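Long-range contacts in N-acetylmuramoyl-L-alanine amidase (Mycolicibacterium smegmatis, PDB 7AGM), which hydrolyses the bond between N-acetylmuramic acid and L-alanine in peptidoglycan, as a zinc-dependent amidase of the Amidase_3 family: residues N5-V11 and L216-S220; T36-Q40 and P86-R91; T44-Y50 and N185-P189; Q145-I151 and A207-G211. All blocks are in the same frame, centred on the assembly; numbering follows the deposited sequence. Where two conformers were deposited one is given.

The four contacts tie together an alpha/beta fold built on a six-stranded mixed sheet. Interaction 1 closes the chain, joining the approach to strand 10-15 with the last turn of helix 198-219, and the other three are nested inside its loop. Interaction 4 uses the same helix further back, its centre about 18 Å from that of interaction 1. Interactions 2 and 3 lie toward the zinc end, about 23 Å apart between centres; their first segments, 36-40 and 44-50, belong to one long connection leading to Glu-52. Interaction 3 crosses 2 and 4 in sequence and holds loop 44-50, whose Thr-44 side chain is about 6 Å from the zinc ion, to the distant residues 185-189.

Interaction 1: residues N5-V11 and L216-S220; sequences NIAGMIV and LGSQS
Met-9 leaves its backbone with CG anti to the carbonyl carbon (chi1 -64°), runs straight through chi2, and then bends at chi3 (84°), which carries CE round to Leu-216. The two side chains run antiparallel alongside one another: Met-9 CE lies 3.9 Å from Leu-216 CD2 and 3.7 Å from Leu-216 O, with SD alongside Leu-216 CB. The other leucine methyl serves the strand, CD1 meeting Val-11 CG2 at 3.9 Å. Ile-6 turns its CG2 branch to the bare backbone at Gly-217, 3.5 Å from Gly-217 N, and the same methyl also touches Leu-216 CB at 3.7 Å.

Ile-6 and Met-9 are the ends of a type II beta turn, closed by Met-9 N to Ile-6 O at 3.0 Å, with Gly-8 at the position of positive phi. The turn delivers the chain into strand 10-15 of the central sheet, beside the end of helix 198-219. Val-72, touching Ile-6 and Val-11, and His-101, touching Met-9 and Leu-216, complete the surroundings.

Toward solvent the contact turns polar. Ser-220 OG donates to Asn-5 O over 3.0 Å, approaching from above the carbonyl plane, 40° out of it. The chemistry is therefore mostly apolar, with Leu-216 shared by three partners, and a single hydrogen bond at the exposed end ties the last modelled residue back to the beginning of the chain.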
loop_
_atom_site.group_PDB
_atom_site.type_symbol
_atom_site.label_atom_id
_atom_site.label_comp_id
_atom_site.label_asym_id
_atom_site.label_seq_id
_atom_site.Cartn_x
_atom_site.Cartn_y
_atom_site.Cartn_z
ATOM N N ASN A 5 3.043 -23.495 -3.336
ATOM C CA ASN A 5 3.785 -23.365 -2.082
ATOM C C ASN A 5 3.648 -21.981 -1.453
ATOM O O ASN A 5 4.571 -21.498 -0.791
ATOM C CB ASN A 5 5.254 -23.787 -2.216
ATOM C CG ASN A 5 5.598 -24.965 -1.327
ATOM O OD1 ASN A 5 5.783 -24.812 -0.121
ATOM N ND2 ASN A 5 5.672 -26.150 -1.917
ATOM N N ILE A 6 2.495 -21.335 -1.633
ATOM C CA ILE A 6 2.235 -20.063 -0.972
ATOM C C ILE A 6 1.195 -20.152 0.135
ATOM O O ILE A 6 1.155 -19.251 0.987
ATOM C CB ILE A 6 1.894 -18.911 -1.943
ATOM C CG1 ILE A 6 0.545 -19.133 -2.622
ATOM C CG2 ILE A 6 3.002 -18.722 -2.954
ATOM C CD1 ILE A 6 -0.014 -17.865 -3.235
ATOM N N ALA A 7 0.351 -21.183 0.153
ATOM C CA ALA A 7 -0.620 -21.306 1.232
ATOM C C ALA A 7 0.111 -21.367 2.566
ATOM O O ALA A 7 1.195 -21.947 2.676
ATOM C CB ALA A 7 -1.483 -22.551 1.035
ATOM N N GLY A 8 -0.450 -20.707 3.569
ATOM C CA GLY A 8 0.168 -20.626 4.871
ATOM C C GLY A 8 1.111 -19.455 5.058
ATOM O O GLY A 8 1.405 -19.094 6.203
ATOM N N MET A 9 1.606 -18.855 3.972
ATOM C CA MET A 9 2.430 -17.666 4.114
ATOM C C MET A 9 1.587 -16.507 4.635
ATOM O O MET A 9 0.355 -16.532 4.578
ATOM C CB MET A 9 3.124 -17.337 2.788
ATOM C CG MET A 9 4.105 -18.443 2.361
ATOM S SD MET A 9 4.950 -18.118 0.799
ATOM C CE MET A 9 6.324 -17.097 1.319
ATOM N N ILE A 10 2.265 -15.494 5.175
ATOM C CA ILE A 10 1.627 -14.441 5.962
ATOM C C ILE A 10 1.798 -13.100 5.263
ATOM O O ILE A 10 2.926 -12.687 4.969
ATOM C CB ILE A 10 2.212 -14.377 7.383
ATOM C CG1 ILE A 10 2.114 -15.740 8.071
ATOM C CG2 ILE A 10 1.531 -13.295 8.182
ATOM C CD1 ILE A 10 3.033 -15.861 9.256
ATOM N N VAL A 11 0.684 -12.407 5.030
ATOM C CA VAL A 11 0.682 -11.078 4.429
ATOM C C VAL A 11 0.002 -10.110 5.388
ATOM O O VAL A 11 -1.128 -10.356 5.835
ATOM C CB VAL A 11 -0.045 -11.075 3.070
ATOM C CG1 VAL A 11 -0.133 -9.656 2.500
ATOM C CG2 VAL A 11 0.633 -12.035 2.090
ATOM N N LEU A 216 5.281 -13.933 -3.306
ATOM C CA LEU A 216 5.304 -15.045 -2.358
ATOM C C LEU A 216 5.836 -16.313 -3.010
ATOM O O LEU A 216 6.633 -17.044 -2.408
ATOM C CB LEU A 216 3.901 -15.290 -1.796
ATOM C CG LEU A 216 3.327 -14.218 -0.864
ATOM C CD1 LEU A 216 1.913 -14.640 -0.473
ATOM C CD2 LEU A 216 4.191 -14.000 0.373
ATOM N N GLY A 217 5.415 -16.583 -4.247
ATOM C CA GLY A 217 5.888 -17.770 -4.941
ATOM C C GLY A 217 7.376 -17.724 -5.228
ATOM O O GLY A 217 8.058 -18.752 -5.172
ATOM N N SER A 218 7.900 -16.538 -5.542
ATOM C CA SER A 218 9.329 -16.400 -5.792
ATOM C C SER A 218 10.142 -16.681 -4.537
ATOM O O SER A 218 11.271 -17.180 -4.630
ATOM C CB SER A 218 9.629 -14.991 -6.299
ATOM O OG SER A 218 9.690 -14.077 -5.212
ATOM N N GLN A 219 9.600 -16.365 -3.359
ATOM C CA GLN A 219 10.315 -16.644 -2.120
ATOM C C GLN A 219 10.389 -18.136 -1.813
ATOM O O GLN A 219 11.281 -18.557 -1.070
ATOM C CB GLN A 219 9.716 -15.856 -0.951
ATOM C CG GLN A 219 9.778 -14.333 -1.129
ATOM C CD GLN A 219 11.199 -13.810 -1.315
ATOM O OE1 GLN A 219 11.630 -13.526 -2.434
ATOM N NE2 GLN A 219 11.926 -13.673 -0.214
ATOM N N SER A 220 9.489 -18.942 -2.371
ATOM C CA SER A 220 9.575 -20.394 -2.230
ATOM C C SER A 220 10.512 -20.990 -3.280
ATOM O O SER A 220 11.254 -21.937 -3.005
ATOM C CB SER A 220 8.190 -21.032 -2.343
ATOM O OG SER A 220 7.313 -20.513 -1.358
#

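Interaction 2: residues T36-Q40 and P86-R91; sequences TKNCQ and PCVDER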
loop_
_atom_site.group_PDB
_atom_site.type_symbol
_atom_site.label_atom_id
_atom_site.label_comp_id
_atom_site.label_asym_id
_atom_site.label_seq_id
_atom_site.Cartn_x
_atom_site.Cartn_y
_atom_site.Cartn_z
ATOM N N THR A 36 10.764 12.971 12.970
ATOM C CA THR A 36 9.393 12.636 13.322
ATOM C C THR A 36 8.456 13.184 12.258
ATOM O O THR A 36 8.835 14.020 11.431
ATOM C CB THR A 36 8.983 13.172 14.705
ATOM O OG1 THR A 36 8.932 14.604 14.668
ATOM C CG2 THR A 36 9.966 12.733 15.773
ATOM N N LYS A 37 7.223 12.690 12.283
ATOM C CA LYS A 37 6.157 13.222 11.448
ATOM C C LYS A 37 4.831 12.966 12.150
ATOM O O LYS A 37 4.774 12.320 13.203
ATOM C CB LYS A 37 6.199 12.653 10.023
ATOM C CG LYS A 37 5.972 11.156 9.924
ATOM C CD LYS A 37 6.342 10.639 8.535
ATOM C CE LYS A 37 5.582 11.372 7.436
ATOM N NZ LYS A 37 5.838 10.776 6.088
ATOM N N ASN A 38 3.760 13.489 11.561
ATOM C CA ASN A 38 2.442 13.347 12.165
ATOM C C ASN A 38 2.040 11.880 12.268
ATOM O O ASN A 38 2.310 11.081 11.367
ATOM C CB ASN A 38 1.401 14.113 11.349
ATOM C CG ASN A 38 1.484 15.613 11.554
ATOM O OD1 ASN A 38 2.461 16.126 12.101
ATOM N ND2 ASN A 38 0.455 16.325 11.109
ATOM N N CYS A 39 1.409 11.535 13.397
ATOM C CA CYS A 39 0.853 10.198 13.615
ATOM C C CYS A 39 0.024 9.732 12.423
ATOM O O CYS A 39 0.197 8.615 11.925
ATOM C CB CYS A 39 0.010 10.216 14.896
ATOM S SG CYS A 39 -1.238 8.916 15.046
ATOM N N GLN A 40 -0.894 10.572 11.955
ATOM C CA GLN A 40 -1.686 10.232 10.784
ATOM C C GLN A 40 -1.955 11.474 9.950
ATOM O O GLN A 40 -1.770 12.608 10.398
ATOM C CB GLN A 40 -3.010 9.542 11.148
ATOM C CG GLN A 40 -2.934 8.020 11.153
ATOM C CD GLN A 40 -2.564 7.445 9.794
ATOM O OE1 GLN A 40 -2.687 8.109 8.764
ATOM N NE2 GLN A 40 -2.112 6.198 9.787
ATOM N N PRO A 86 -4.462 3.304 13.591
ATOM C CA PRO A 86 -3.154 3.456 14.240
ATOM C C PRO A 86 -2.260 4.463 13.530
ATOM O O PRO A 86 -2.389 4.720 12.333
ATOM C CB PRO A 86 -2.546 2.049 14.152
ATOM C CG PRO A 86 -3.697 1.133 13.849
ATOM C CD PRO A 86 -4.645 1.955 13.032
ATOM N N CYS A 87 -1.320 5.020 14.300
ATOM C CA CYS A 87 -0.303 5.912 13.749
ATOM C C CYS A 87 0.612 5.164 12.777
ATOM O O CYS A 87 0.690 3.931 12.767
ATOM C CB CYS A 87 0.562 6.494 14.867
ATOM S SG CYS A 87 -0.347 7.427 16.108
ATOM N N VAL A 88 1.349 5.940 11.975
ATOM C CA VAL A 88 2.184 5.349 10.930
ATOM C C VAL A 88 3.297 4.489 11.513
ATOM O O VAL A 88 3.664 3.467 10.926
ATOM C CB VAL A 88 2.710 6.414 9.945
ATOM C CG1 VAL A 88 1.564 6.993 9.108
ATOM C CG2 VAL A 88 3.453 7.506 10.680
ATOM N N ASP A 89 3.848 4.871 12.670
ATOM C CA ASP A 89 4.848 4.016 13.304
ATOM C C ASP A 89 4.211 2.753 13.873
ATOM O O ASP A 89 4.795 1.662 13.787
ATOM C CB ASP A 89 5.649 4.784 14.363
ATOM C CG ASP A 89 4.797 5.276 15.525
ATOM O OD1 ASP A 89 3.591 5.550 15.336
ATOM O OD2 ASP A 89 5.356 5.431 16.632
ATOM N N GLU A 90 2.998 2.881 14.427
ATOM C CA GLU A 90 2.277 1.727 14.957
ATOM C C GLU A 90 1.931 0.722 13.861
ATOM O O GLU A 90 1.965 -0.490 14.095
ATOM C CB GLU A 90 1.014 2.193 15.692
ATOM C CG GLU A 90 1.303 3.015 16.948
ATOM C CD GLU A 90 0.050 3.585 17.627
ATOM O OE1 GLU A 90 -0.966 3.844 16.944
ATOM O OE2 GLU A 90 0.091 3.782 18.860
ATOM N N ARG A 91 1.584 1.197 12.662
ATOM C CA ARG A 91 1.301 0.267 11.570
ATOM C C ARG A 91 2.538 -0.546 11.192
ATOM O O ARG A 91 2.435 -1.744 10.886
ATOM C CB ARG A 91 0.725 1.020 10.369
ATOM C CG ARG A 91 -0.624 1.681 10.663
ATOM C CD ARG A 91 -1.078 2.556 9.522
ATOM N NE ARG A 91 -2.311 3.262 9.879
ATOM C CZ ARG A 91 -3.437 3.273 9.163
ATOM N NH1 ARG A 91 -3.516 2.623 8.006
ATOM N NH2 ARG A 91 -4.489 3.957 9.603
#
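The tight part of this contact is covalent: Cys-39 SG and Cys-87 SG form a disulfide of 2.0 Å with chi3 -84°, bringing the two CA atoms to 4.4 Å. Right beside it, Val-88 N donates to Cys-39 O at 2.9 Å, in the carbonyl plane, while both methyls of Val-88 lie close to that oxygen. Cys-87 is the N-cap of helix 88-98, and its own N is held by Glu-90 OE1 at 2.9 Å, so a side chain of the first turn reaches back to its start. The disulfide pins the start of this helix to the residue following strand 36-38, half of a two-stranded antiparallel sheet.

On the Arg-91 side, Pro-86 O receives the nearly straight bond of Arg-91 NE at 2.9 Å, in the guanidinium plane. Arg-91 also makes a salt bridge to Asp-14, and its NH2 bonds the carbonyl oxygen of zinc ligand His-17, consistent with a second-shell position. Gln-40, given in one of two conformers, is doubtful: NE2 would donate to Pro-86 O, yet stands 2.9 Å from Arg-91 NE, another donor, and is not hydrogen-bonded to it.

Contacts thin out toward Lys-37, whose CG grazes Val-88 CG2 at 4.5 Å and whose NZ bonds Asp-167 O.

Interaction 3: residues T44-Y50 and N185-P189; sequences TATDDGY and NMKNP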
loop_
_atom_site.group_PDB
_atom_site.type_symbol
_atom_site.label_atom_id
_atom_site.label_comp_id
_atom_site.label_asym_id
_atom_site.label_seq_id
_atom_site.Cartn_x
_atom_site.Cartn_y
_atom_site.Cartn_z
ATOM N N THR A 44 -6.096 11.972 0.876
ATOM C CA THR A 44 -6.632 12.839 -0.160
ATOM C C THR A 44 -8.060 12.414 -0.496
ATOM O O THR A 44 -8.672 11.603 0.202
ATOM C CB THR A 44 -5.675 12.909 -1.352
ATOM O OG1 THR A 44 -6.101 13.948 -2.249
ATOM C CG2 THR A 44 -5.622 11.574 -2.095
ATOM N N ALA A 45 -8.611 12.987 -1.561
ATOM C CA ALA A 45 -9.965 12.685 -1.996
ATOM C C ALA A 45 -10.096 13.097 -3.450
ATOM O O ALA A 45 -9.293 13.882 -3.969
ATOM C CB ALA A 45 -11.022 13.431 -1.164
ATOM N N THR A 46 -11.117 12.553 -4.104
ATOM C CA THR A 46 -11.446 13.030 -5.438
ATOM C C THR A 46 -11.932 14.476 -5.349
ATOM O O THR A 46 -12.226 14.993 -4.267
ATOM C CB THR A 46 -12.507 12.141 -6.101
ATOM O OG1 THR A 46 -13.762 12.269 -5.413
ATOM C CG2 THR A 46 -12.068 10.666 -6.076
ATOM N N ASP A 47 -11.999 15.141 -6.505
ATOM C CA ASP A 47 -12.466 16.524 -6.526
ATOM C C ASP A 47 -13.822 16.652 -5.849
ATOM O O ASP A 47 -14.082 17.624 -5.130
ATOM C CB ASP A 47 -12.563 17.026 -7.968
ATOM C CG ASP A 47 -11.213 17.313 -8.577
ATOM O OD1 ASP A 47 -10.262 17.587 -7.816
ATOM O OD2 ASP A 47 -11.106 17.275 -9.820
ATOM N N ASP A 48 -14.693 15.672 -6.051
ATOM C CA ASP A 48 -16.036 15.722 -5.503
ATOM C C ASP A 48 -16.189 14.941 -4.201
ATOM O O ASP A 48 -17.322 14.693 -3.771
ATOM C CB ASP A 48 -17.059 15.311 -6.558
ATOM C CG ASP A 48 -16.732 13.992 -7.203
ATOM O OD1 ASP A 48 -17.409 13.634 -8.188
ATOM O OD2 ASP A 48 -15.809 13.299 -6.727
ATOM N N GLY A 49 -15.085 14.566 -3.561
ATOM C CA GLY A 49 -15.104 14.217 -2.156
ATOM C C GLY A 49 -15.144 12.748 -1.799
ATOM O O GLY A 49 -15.431 12.426 -0.639
ATOM N N TYR A 50 -14.892 11.849 -2.737
ATOM C CA TYR A 50 -14.748 10.444 -2.373
ATOM C C TYR A 50 -13.379 10.272 -1.722
ATOM O O TYR A 50 -12.365 10.585 -2.354
ATOM C CB TYR A 50 -14.891 9.544 -3.600
ATOM C CG TYR A 50 -14.681 8.076 -3.303
ATOM C CD1 TYR A 50 -15.569 7.362 -2.494
ATOM C CD2 TYR A 50 -13.591 7.399 -3.827
ATOM C CE1 TYR A 50 -15.358 6.009 -2.212
ATOM C CE2 TYR A 50 -13.374 6.060 -3.556
ATOM C CZ TYR A 50 -14.258 5.368 -2.755
ATOM O OH TYR A 50 -14.016 4.034 -2.505
ATOM N N ASN A 185 -4.172 8.480 -9.158
ATOM C CA ASN A 185 -4.305 9.877 -8.759
ATOM C C ASN A 185 -5.794 10.183 -8.582
ATOM O O ASN A 185 -6.550 10.192 -9.558
ATOM C CB ASN A 185 -3.698 10.764 -9.842
ATOM C CG ASN A 185 -3.821 12.245 -9.537
ATOM O OD1 ASN A 185 -4.233 12.637 -8.444
ATOM N ND2 ASN A 185 -3.434 13.082 -10.505
ATOM N N MET A 186 -6.205 10.453 -7.342
ATOM C CA MET A 186 -7.612 10.757 -7.082
ATOM C C MET A 186 -8.065 12.036 -7.771
ATOM O O MET A 186 -9.274 12.241 -7.939
ATOM C CB MET A 186 -7.872 10.877 -5.578
ATOM C CG MET A 186 -7.473 9.633 -4.792
ATOM S SD MET A 186 -8.384 9.445 -3.236
ATOM C CE MET A 186 -9.856 8.537 -3.751
ATOM N N LYS A 187 -7.130 12.901 -8.154
ATOM C CA LYS A 187 -7.447 14.148 -8.835
ATOM C C LYS A 187 -7.566 13.995 -10.344
ATOM O O LYS A 187 -7.918 14.967 -11.022
ATOM C CB LYS A 187 -6.389 15.208 -8.511
ATOM C CG LYS A 187 -6.154 15.406 -7.025
ATOM C CD LYS A 187 -7.421 15.862 -6.326
ATOM C CE LYS A 187 -7.159 16.130 -4.853
ATOM N NZ LYS A 187 -8.428 16.424 -4.123
ATOM N N ASN A 188 -7.287 12.815 -10.886
ATOM C CA ASN A 188 -7.374 12.535 -12.315
ATOM C C ASN A 188 -8.753 11.960 -12.653
ATOM O O ASN A 188 -9.273 11.130 -11.903
ATOM C CB ASN A 188 -6.294 11.532 -12.721
ATOM C CG ASN A 188 -6.462 11.044 -14.143
ATOM O OD1 ASN A 188 -7.007 9.969 -14.379
ATOM N ND2 ASN A 188 -5.991 11.834 -15.102
ATOM N N PRO A 189 -9.368 12.375 -13.768
ATOM C CA PRO A 189 -10.722 11.874 -14.080
ATOM C C PRO A 189 -10.819 10.370 -14.292
ATOM O O PRO A 189 -11.842 9.774 -13.921
ATOM C CB PRO A 189 -11.114 12.666 -15.336
ATOM C CG PRO A 189 -10.333 13.933 -15.239
ATOM C CD PRO A 189 -9.008 13.546 -14.587
HETATM O O HOH W 1 -11.124 13.884 -8.924
HETATM O O HOH W 2 -9.569 18.529 -5.484
HETATM O O HOH W 3 -9.780 16.422 -12.304
#
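The Tyr-50 ring is approached obliquely by the methyl of Met-186, CE lying 3.9 Å from CD2, with the two side chains crossing at about a right angle. Within 185-189, Lys-187 N reaches OD1 of the Asn-185 amide from well above the carbonyl plane, an Asx turn. Two type I beta turns face each other here, Thr-46 to Gly-49 and Asn-185 to Asn-188, in the loops ahead of helices 52-69 and 189-196.

Met-186 fills the middle. Its bend at chi3 (88°) places CE 3.5 Å from Tyr-50 O, and SD is 3.7 Å from Thr-44 CG2. Thr-46 CA makes a CH...O contact to Met-186 O at 3.4 Å. Thr-44 N bonds Glu-52 OE1, which probably helps to place this zinc ligand.

The outer side is polar and watery. A water joins Asp-47 N to Met-186 O. A second water links Asp-47 OD1 to Lys-187 NZ, but this bridge is doubtful, since it rests on one of two Asp-47 conformers. Lys-187 bends at chi2 and then runs extended to its end, where NZ donates to Ala-45 O at 2.7 Å, tilted 32° from the carbonyl plane.

Interaction 4: residues Q145-I151 and A207-G211; sequences QLAASGI and AIVRG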
loop_
_atom_site.group_PDB
_atom_site.type_symbol
_atom_site.label_atom_id
_atom_site.label_comp_id
_atom_site.label_asym_id
_atom_site.label_seq_id
_atom_site.Cartn_x
_atom_site.Cartn_y
_atom_site.Cartn_z
ATOM N N GLN A 145 3.149 -6.593 -12.252
ATOM C CA GLN A 145 1.795 -7.137 -12.291
ATOM C C GLN A 145 0.742 -6.046 -12.431
ATOM O O GLN A 145 -0.279 -6.263 -13.091
ATOM C CB GLN A 145 1.523 -8.035 -11.078
ATOM C CG GLN A 145 2.253 -9.360 -11.139
ATOM C CD GLN A 145 2.036 -10.066 -12.469
ATOM O OE1 GLN A 145 0.893 -10.302 -12.876
ATOM N NE2 GLN A 145 3.130 -10.397 -13.159
ATOM N N LEU A 146 0.965 -4.873 -11.826
ATOM C CA LEU A 146 0.071 -3.747 -12.070
ATOM C C LEU A 146 0.113 -3.341 -13.535
ATOM O O LEU A 146 -0.929 -3.129 -14.166
ATOM C CB LEU A 146 0.453 -2.579 -11.160
ATOM C CG LEU A 146 0.164 -2.795 -9.668
ATOM C CD1 LEU A 146 0.915 -1.822 -8.785
ATOM C CD2 LEU A 146 -1.315 -2.657 -9.395
ATOM N N ALA A 147 1.316 -3.249 -14.103
ATOM C CA ALA A 147 1.436 -2.845 -15.500
ATOM C C ALA A 147 0.909 -3.910 -16.453
ATOM O O ALA A 147 0.329 -3.576 -17.496
ATOM C CB ALA A 147 2.890 -2.502 -15.822
ATOM N N ALA A 148 1.083 -5.190 -16.110
ATOM C CA ALA A 148 0.569 -6.258 -16.961
ATOM C C ALA A 148 -0.949 -6.236 -17.005
ATOM O O ALA A 148 -1.543 -6.654 -18.005
ATOM C CB ALA A 148 1.065 -7.619 -16.466
ATOM N N SER A 149 -1.581 -5.739 -15.943
ATOM C CA SER A 149 -3.030 -5.638 -15.835
ATOM C C SER A 149 -3.602 -4.457 -16.609
ATOM O O SER A 149 -4.821 -4.257 -16.586
ATOM C CB SER A 149 -3.439 -5.553 -14.360
ATOM O OG SER A 149 -2.976 -6.676 -13.618
ATOM N N GLY A 150 -2.764 -3.674 -17.289
ATOM C CA GLY A 150 -3.232 -2.573 -18.103
ATOM C C GLY A 150 -3.351 -1.254 -17.377
ATOM O O GLY A 150 -3.705 -0.250 -18.006
ATOM N N ILE A 151 -3.074 -1.222 -16.077
ATOM C CA ILE A 151 -3.049 0.028 -15.325
ATOM C C ILE A 151 -1.746 0.728 -15.689
ATOM O O ILE A 151 -0.671 0.147 -15.496
ATOM C CB ILE A 151 -3.129 -0.233 -13.815
ATOM C CG1 ILE A 151 -4.352 -1.086 -13.482
ATOM C CG2 ILE A 151 -3.144 1.085 -13.046
ATOM C CD1 ILE A 151 -4.262 -1.732 -12.122
ATOM N N ALA A 207 -5.022 -6.945 -9.474
ATOM C CA ALA A 207 -3.636 -6.715 -9.872
ATOM C C ALA A 207 -2.701 -6.780 -8.671
ATOM O O ALA A 207 -1.608 -7.359 -8.751
ATOM C CB ALA A 207 -3.531 -5.352 -10.557
ATOM N N ILE A 208 -3.109 -6.182 -7.551
ATOM C CA ILE A 208 -2.293 -6.245 -6.341
ATOM C C ILE A 208 -2.114 -7.690 -5.883
ATOM O O ILE A 208 -1.011 -8.102 -5.501
ATOM C CB ILE A 208 -2.890 -5.335 -5.249
ATOM C CG1 ILE A 208 -2.805 -3.869 -5.702
ATOM C CG2 ILE A 208 -2.195 -5.588 -3.896
ATOM C CD1 ILE A 208 -3.555 -2.892 -4.796
ATOM N N VAL A 209 -3.189 -8.487 -5.938
ATOM C CA VAL A 209 -3.103 -9.895 -5.553
ATOM C C VAL A 209 -2.110 -10.648 -6.433
ATOM O O VAL A 209 -1.319 -11.461 -5.937
ATOM C CB VAL A 209 -4.502 -10.545 -5.567
ATOM C CG1 VAL A 209 -4.391 -12.053 -5.431
ATOM C CG2 VAL A 209 -5.359 -9.978 -4.448
ATOM N N ARG A 210 -2.118 -10.384 -7.743
ATOM C CA ARG A 210 -1.139 -11.026 -8.620
ATOM C C ARG A 210 0.282 -10.653 -8.220
ATOM O O ARG A 210 1.182 -11.502 -8.225
ATOM C CB ARG A 210 -1.397 -10.647 -10.078
ATOM C CG ARG A 210 -2.653 -11.265 -10.668
ATOM C CD ARG A 210 -2.921 -10.750 -12.076
ATOM N NE ARG A 210 -1.891 -11.174 -13.021
ATOM C CZ ARG A 210 -1.831 -10.786 -14.293
ATOM N NH1 ARG A 210 -2.742 -9.955 -14.783
ATOM N NH2 ARG A 210 -0.854 -11.227 -15.076
ATOM N N GLY A 211 0.504 -9.383 -7.874
ATOM C CA GLY A 211 1.812 -8.978 -7.371
ATOM C C GLY A 211 2.206 -9.708 -6.098
ATOM O O GLY A 211 3.346 -10.162 -5.951
#
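Apolar contact first: Leu-146 CD2 meets Ala-207 CB at 3.7 Å and reaches Ile-208 CG1 more loosely, the leucine and isoleucine side chains running abreast in the same direction. Ile-151 CD1 adds a touch on the same Ala-207 methyl at 4.0 Å. Helix 134-148 ends here with a Schellman motif at Gly-150, whose positive phi turns the chain so that Ile-151 comes back over helix 198-219. Both helices pack on the central sheet, Leu-146 touching Val-181 and Ile-208 touching Cys-183 of strand 178-185.

Close backbone packing comes next. Small residues on helix 198-219 let the helices approach: Gln-145 CB lies 3.6 Å from Gly-211 N, and the CA atoms of Leu-146 and Ala-207 are 5.2 Å apart.

The polar groups follow, with Arg-210 on the exposed side. A bond from Ser-149 OG to Gln-145 O, at 2.8 Å, is doubtful because it rests on one of two serine conformers. The angle between Gln-145 and Arg-210 is too poor for a hydrogen bond, so attraction there is probably electrostatic: Gln-145, bent at chi2 (-51°), lays OE1 over one face of the Arg-210 guanidinium, 2.9 Å from NE, with the amide and guanidinium planes 56° apart.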